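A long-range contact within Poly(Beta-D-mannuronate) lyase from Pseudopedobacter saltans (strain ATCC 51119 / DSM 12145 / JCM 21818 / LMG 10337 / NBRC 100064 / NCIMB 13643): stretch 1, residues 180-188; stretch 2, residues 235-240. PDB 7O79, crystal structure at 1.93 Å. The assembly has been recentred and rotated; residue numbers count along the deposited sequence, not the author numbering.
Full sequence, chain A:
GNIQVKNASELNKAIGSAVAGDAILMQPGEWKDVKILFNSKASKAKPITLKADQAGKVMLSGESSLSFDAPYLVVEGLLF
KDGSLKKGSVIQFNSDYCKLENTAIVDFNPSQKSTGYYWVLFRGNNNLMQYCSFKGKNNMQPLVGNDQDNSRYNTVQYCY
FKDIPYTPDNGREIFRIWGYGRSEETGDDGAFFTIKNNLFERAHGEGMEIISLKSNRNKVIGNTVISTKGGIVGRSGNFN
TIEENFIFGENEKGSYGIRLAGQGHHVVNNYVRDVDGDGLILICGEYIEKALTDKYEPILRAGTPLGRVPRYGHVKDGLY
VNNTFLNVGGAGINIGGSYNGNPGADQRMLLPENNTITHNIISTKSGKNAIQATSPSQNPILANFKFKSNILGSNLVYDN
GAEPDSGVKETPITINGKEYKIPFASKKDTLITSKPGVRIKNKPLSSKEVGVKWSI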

ATOM      1  N   TYR A 180      -3.489   1.892  14.049  1.00 23.11           N
ATOM      2  CA  TYR A 180      -2.961   2.908  14.952  1.00 20.72           C
ATOM      3  C   TYR A 180      -1.981   3.802  14.212  1.00 23.75           C
ATOM      4  O   TYR A 180      -1.054   3.315  13.564  1.00 20.46           O
ATOM      5  CB  TYR A 180      -2.277   2.253  16.151  1.00 22.29           C
ATOM      6  CG  TYR A 180      -1.661   3.226  17.123  1.00 23.13           C
ATOM      7  CD1 TYR A 180      -0.406   3.783  16.883  1.00 26.29           C
ATOM      8  CD2 TYR A 180      -2.328   3.591  18.283  1.00 28.99           C
ATOM      9  CE1 TYR A 180       0.173   4.676  17.770  1.00 25.69           C
ATOM     10  CE2 TYR A 180      -1.755   4.487  19.182  1.00 29.99           C
ATOM     11  CZ  TYR A 180      -0.515   5.028  18.915  1.00 31.60           C
ATOM     12  OH  TYR A 180       0.051   5.912  19.804  1.00 28.52           O
ATOM     13  N   GLY A 181      -2.161   5.109  14.363  1.00 25.72           N
ATOM     14  CA  GLY A 181      -1.457   6.114  13.596  1.00 21.18           C
ATOM     15  C   GLY A 181      -2.363   6.851  12.650  1.00 24.31           C
ATOM     16  O   GLY A 181      -1.962   7.877  12.094  1.00 22.83           O
ATOM     17  N   ARG A 182      -3.582   6.355  12.465  1.00 24.68           N
ATOM     18  CA  ARG A 182      -4.535   7.007  11.573  1.00 26.84           C
ATOM     19  C   ARG A 182      -4.758   8.457  11.993  1.00 26.95           C
ATOM     20  O   ARG A 182      -4.816   9.357  11.155  1.00 32.97           O
ATOM     21  CB  ARG A 182      -5.863   6.250  11.553  1.00 27.42           C
ATOM     22  CG  ARG A 182      -6.728   6.554  10.340  1.00 32.26           C
ATOM     23  CD  ARG A 182      -7.828   5.519  10.167  1.00 33.06           C
ATOM     24  NE  ARG A 182      -8.832   5.945   9.196  1.00 34.95           N
ATOM     25  CZ  ARG A 182      -9.947   5.274   8.931  1.00 33.32           C
ATOM     26  NH1 ARG A 182     -10.207   4.139   9.565  1.00 27.02           N
ATOM     27  NH2 ARG A 182     -10.804   5.738   8.032  1.00 32.22           N
ATOM     28  N   SER A 183      -4.882   8.674  13.299  1.00 26.13           N
ATOM     29  CA  SER A 183      -5.093  10.010  13.848  1.00 29.80           C
ATOM     30  C   SER A 183      -3.784  10.689  14.209  1.00 29.24           C
ATOM     31  O   SER A 183      -3.766  11.612  15.033  1.00 31.11           O
ATOM     32  CB  SER A 183      -6.031   9.958  15.058  1.00 27.67           C
ATOM     33  OG  SER A 183      -7.335   9.611  14.625  1.00 28.82           O
ATOM     34  N   GLU A 184      -2.683  10.196  13.639  1.00 30.90           N
ATOM     35  CA  GLU A 184      -1.393  10.857  13.551  1.00 29.52           C
ATOM     36  C   GLU A 184      -0.706  10.599  14.887  1.00 31.30           C
ATOM     37  O   GLU A 184       0.220  11.320  15.275  1.00 31.77           O
ATOM     38  CB  GLU A 184      -1.520  12.365  13.298  1.00 27.30           C
ATOM     39  CG  GLU A 184      -2.212  12.773  11.970  1.00 31.24           C
ATOM     40  CD  GLU A 184      -1.784  12.033  10.696  1.00 30.70           C
ATOM     41  OE1 GLU A 184      -0.694  11.432  10.626  1.00 32.15           O
ATOM     42  OE2 GLU A 184      -2.559  12.130   9.715  1.00 32.92           O
ATOM     43  N   GLU A 185      -1.182   9.583  15.603  1.00 27.61           N
ATOM     44  CA  GLU A 185      -0.577   9.201  16.872  1.00 27.59           C
ATOM     45  C   GLU A 185       0.912   8.902  16.701  1.00 27.00           C
ATOM     46  O   GLU A 185       1.352   8.367  15.680  1.00 27.97           O
ATOM     47  CB  GLU A 185      -1.282   7.977  17.448  1.00 27.40           C
ATOM     48  CG  GLU A 185      -2.765   8.182  17.758  1.00 28.94           C
ATOM     49  CD  GLU A 185      -3.661   7.729  16.625  1.00 30.29           C
ATOM     50  OE1 GLU A 185      -3.269   7.867  15.438  1.00 26.48           O
ATOM     51  OE2 GLU A 185      -4.757   7.208  16.927  1.00 33.88           O
ATOM     52  N   THR A 186       1.694   9.242  17.724  1.00 27.43           N
ATOM     53  CA  THR A 186       3.137   9.043  17.686  1.00 32.09           C
ATOM     54  C   THR A 186       3.620   8.073  18.759  1.00 34.28           C
ATOM     55  O   THR A 186       4.806   8.065  19.080  1.00 34.67           O
ATOM     56  CB  THR A 186       3.867  10.379  17.822  1.00 30.64           C
ATOM     57  OG1 THR A 186       3.600  10.938  19.113  1.00 39.34           O
ATOM     58  CG2 THR A 186       3.407  11.356  16.752  1.00 31.55           C
ATOM     59  N   GLY A 187       2.730   7.247  19.318  1.00 34.94           N
ATOM     60  CA  GLY A 187       3.143   6.209  20.241  1.00 34.91           C
ATOM     61  C   GLY A 187       3.825   5.055  19.516  1.00 37.32           C
ATOM     62  O   GLY A 187       3.947   5.043  18.291  1.00 35.97           O
ATOM     63  N   ASP A 188       4.263   4.063  20.307  1.00 36.12           N
ATOM     64  CA  ASP A 188       5.014   2.905  19.800  1.00 32.99           C
ATOM     65  C   ASP A 188       4.209   2.015  18.863  1.00 30.38           C
ATOM     66  O   ASP A 188       4.798   1.228  18.107  1.00 34.51           O
ATOM     67  CB  ASP A 188       5.476   2.033  20.966  1.00 38.07           C
ATOM     68  CG  ASP A 188       6.746   2.524  21.596  1.00 47.94           C
ATOM     69  OD1 ASP A 188       7.003   3.748  21.543  1.00 53.99           O
ATOM     70  OD2 ASP A 188       7.486   1.680  22.149  1.00 58.40           O
ATOM     71  N   ARG A 235       0.174   8.575   3.609  1.00 22.00           N
ATOM     72  CA  ARG A 235      -0.820   9.648   3.720  1.00 23.31           C
ATOM     73  C   ARG A 235      -1.003  10.119   5.160  1.00 21.46           C
ATOM     74  O   ARG A 235      -1.106  11.326   5.416  1.00 20.66           O
ATOM     75  CB  ARG A 235      -2.161   9.176   3.158  1.00 19.27           C
ATOM     76  CG  ARG A 235      -3.317  10.153   3.379  1.00 21.60           C
ATOM     77  CD  ARG A 235      -3.089  11.517   2.720  1.00 26.39           C
ATOM     78  NE  ARG A 235      -4.213  12.411   2.972  1.00 23.77           N
ATOM     79  CZ  ARG A 235      -4.372  13.146   4.072  1.00 28.83           C
ATOM     80  NH1 ARG A 235      -3.431  13.158   5.027  1.00 21.92           N
ATOM     81  NH2 ARG A 235      -5.463  13.907   4.201  1.00 24.21           N
ATOM     82  N   SER A 236      -1.093   9.177   6.093  1.00 19.11           N
ATOM     83  CA  SER A 236      -1.260   9.460   7.512  1.00 21.97           C
ATOM     84  C   SER A 236      -0.309   8.565   8.287  1.00 20.75           C
ATOM     85  O   SER A 236       0.259   7.608   7.743  1.00 23.09           O
ATOM     86  CB  SER A 236      -2.711   9.235   7.971  1.00 22.39           C
ATOM     87  OG  SER A 236      -3.519  10.293   7.511  1.00 30.18           O
ATOM     88  N   GLY A 237      -0.126   8.883   9.569  1.00 23.43           N
ATOM     89  CA  GLY A 237       0.710   8.061  10.420  1.00 20.31           C
ATOM     90  C   GLY A 237       2.178   8.425  10.367  1.00 19.47           C
ATOM     91  O   GLY A 237       2.615   9.366   9.691  1.00 21.21           O
ATOM     92  N   ASN A 238       2.954   7.644  11.118  1.00 18.03           N
ATOM     93  CA  ASN A 238       4.327   7.970  11.463  1.00 20.56           C
ATOM     94  C   ASN A 238       5.176   6.703  11.500  1.00 22.48           C
ATOM     95  O   ASN A 238       4.664   5.593  11.617  1.00 20.17           O
ATOM     96  CB  ASN A 238       4.411   8.722  12.811  1.00 23.68           C
ATOM     97  CG  ASN A 238       3.524   9.970  12.853  1.00 26.32           C
ATOM     98  OD1 ASN A 238       3.825  10.967  12.193  1.00 23.75           O
ATOM     99  ND2 ASN A 238       2.429   9.916  13.607  1.00 24.41           N
ATOM    100  N   PHE A 239       6.493   6.890  11.400  1.00 23.84           N
ATOM    101  CA  PHE A 239       7.468   5.788  11.480  1.00 24.27           C
ATOM    102  C   PHE A 239       7.166   4.675  10.469  1.00 22.14           C
ATOM    103  O   PHE A 239       7.108   3.487  10.802  1.00 21.82           O
ATOM    104  CB  PHE A 239       7.550   5.233  12.907  1.00 22.05           C
ATOM    105  CG  PHE A 239       7.508   6.299  13.967  1.00 24.60           C
ATOM    106  CD1 PHE A 239       8.629   7.068  14.232  1.00 27.27           C
ATOM    107  CD2 PHE A 239       6.365   6.513  14.716  1.00 23.99           C
ATOM    108  CE1 PHE A 239       8.593   8.055  15.203  1.00 29.55           C
ATOM    109  CE2 PHE A 239       6.329   7.491  15.683  1.00 27.69           C
ATOM    110  CZ  PHE A 239       7.443   8.260  15.930  1.00 25.41           C
ATOM    111  N   ASN A 240       6.982   5.060   9.211  1.00 20.06           N
ATOM    112  CA  ASN A 240       6.828   4.066   8.162  1.00 20.66           C
ATOM    113  C   ASN A 240       8.148   3.862   7.433  1.00 18.75           C
ATOM    114  O   ASN A 240       9.013   4.736   7.429  1.00 20.32           O
ATOM    115  CB  ASN A 240       5.722   4.462   7.189  1.00 16.75           C
ATOM    116  CG  ASN A 240       4.345   4.259   7.797  1.00 20.03           C
ATOM    117  OD1 ASN A 240       4.052   3.181   8.341  1.00 21.35           O
ATOM    118  ND2 ASN A 240       3.514   5.295   7.758  1.00 17.51           N
TER
HETATM  119  O   HOH W   1      -5.991   9.005   8.376  1.00 38.16           O
HETATM  120  O   HOH W   2      -0.980  12.960   7.594  1.00 21.44           O
HETATM  121  O   HOH W   3       1.253  11.853   9.187  1.00 26.78           O
HETATM  122  O   HOH W   4       2.200  12.789  11.879  1.00 35.19           O

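A loop that opens with a type I beta turn from Gly181 to Glu184 meets the end of a strand that gives way to loop after Ser236. Their backbones come closest where Gly181 CA lies 4.3 Å from Gly237 CA. Glycine suits both places, because at each one the backbone angles would jam a CB against the preceding carbonyl oxygen. Gly181 O lies 3.2 Å from Gly237 CA in a CA-H...O contact. Gly181 O also closes the turn by accepting from Glu184 N at 2.9 Å.

Glu184 and Asn238 cover the most surface, and they work in complementary ways. The CA-to-CB bond of Glu184 points sideways, but its side chain bends to bring the carboxylate to the other stretch. There Glu184 OE1 accepts a hydrogen bond from Gly237 N at 2.8 Å, satisfying a backbone amide that has no strand partner in this contact, while Glu184 OE2 lies 3.0 Å from Ser236 OG. The hydroxyl of Ser236 also reaches water 1 (Ser236 OG to water 1 O, 2.9 Å), which donates to Arg182 O at 3.0 Å and so bridges the two stretches.

Asn238 returns the favour, its CA-to-CB bond pointing toward the first stretch and its amide serving that backbone. Asn238 ND2 donates to Glu185 O at 2.8 Å and, more weakly, to Glu184 O at 3.1 Å. A carboxamide fits because one nitrogen carries two hydrogens, enough for two carbonyls, while Asn238 OD1 is bonded elsewhere in the structure.

Beyond this polar centre the contact turns to simple packing. Thr186 CG2 rests 3.6 Å from Asn238 ND2, and the ring of Phe239 lies obliquely to the backbone, Phe239 CE2 being 3.8 Å from Thr186 O, covering this part of the loop without a hydrogen bond.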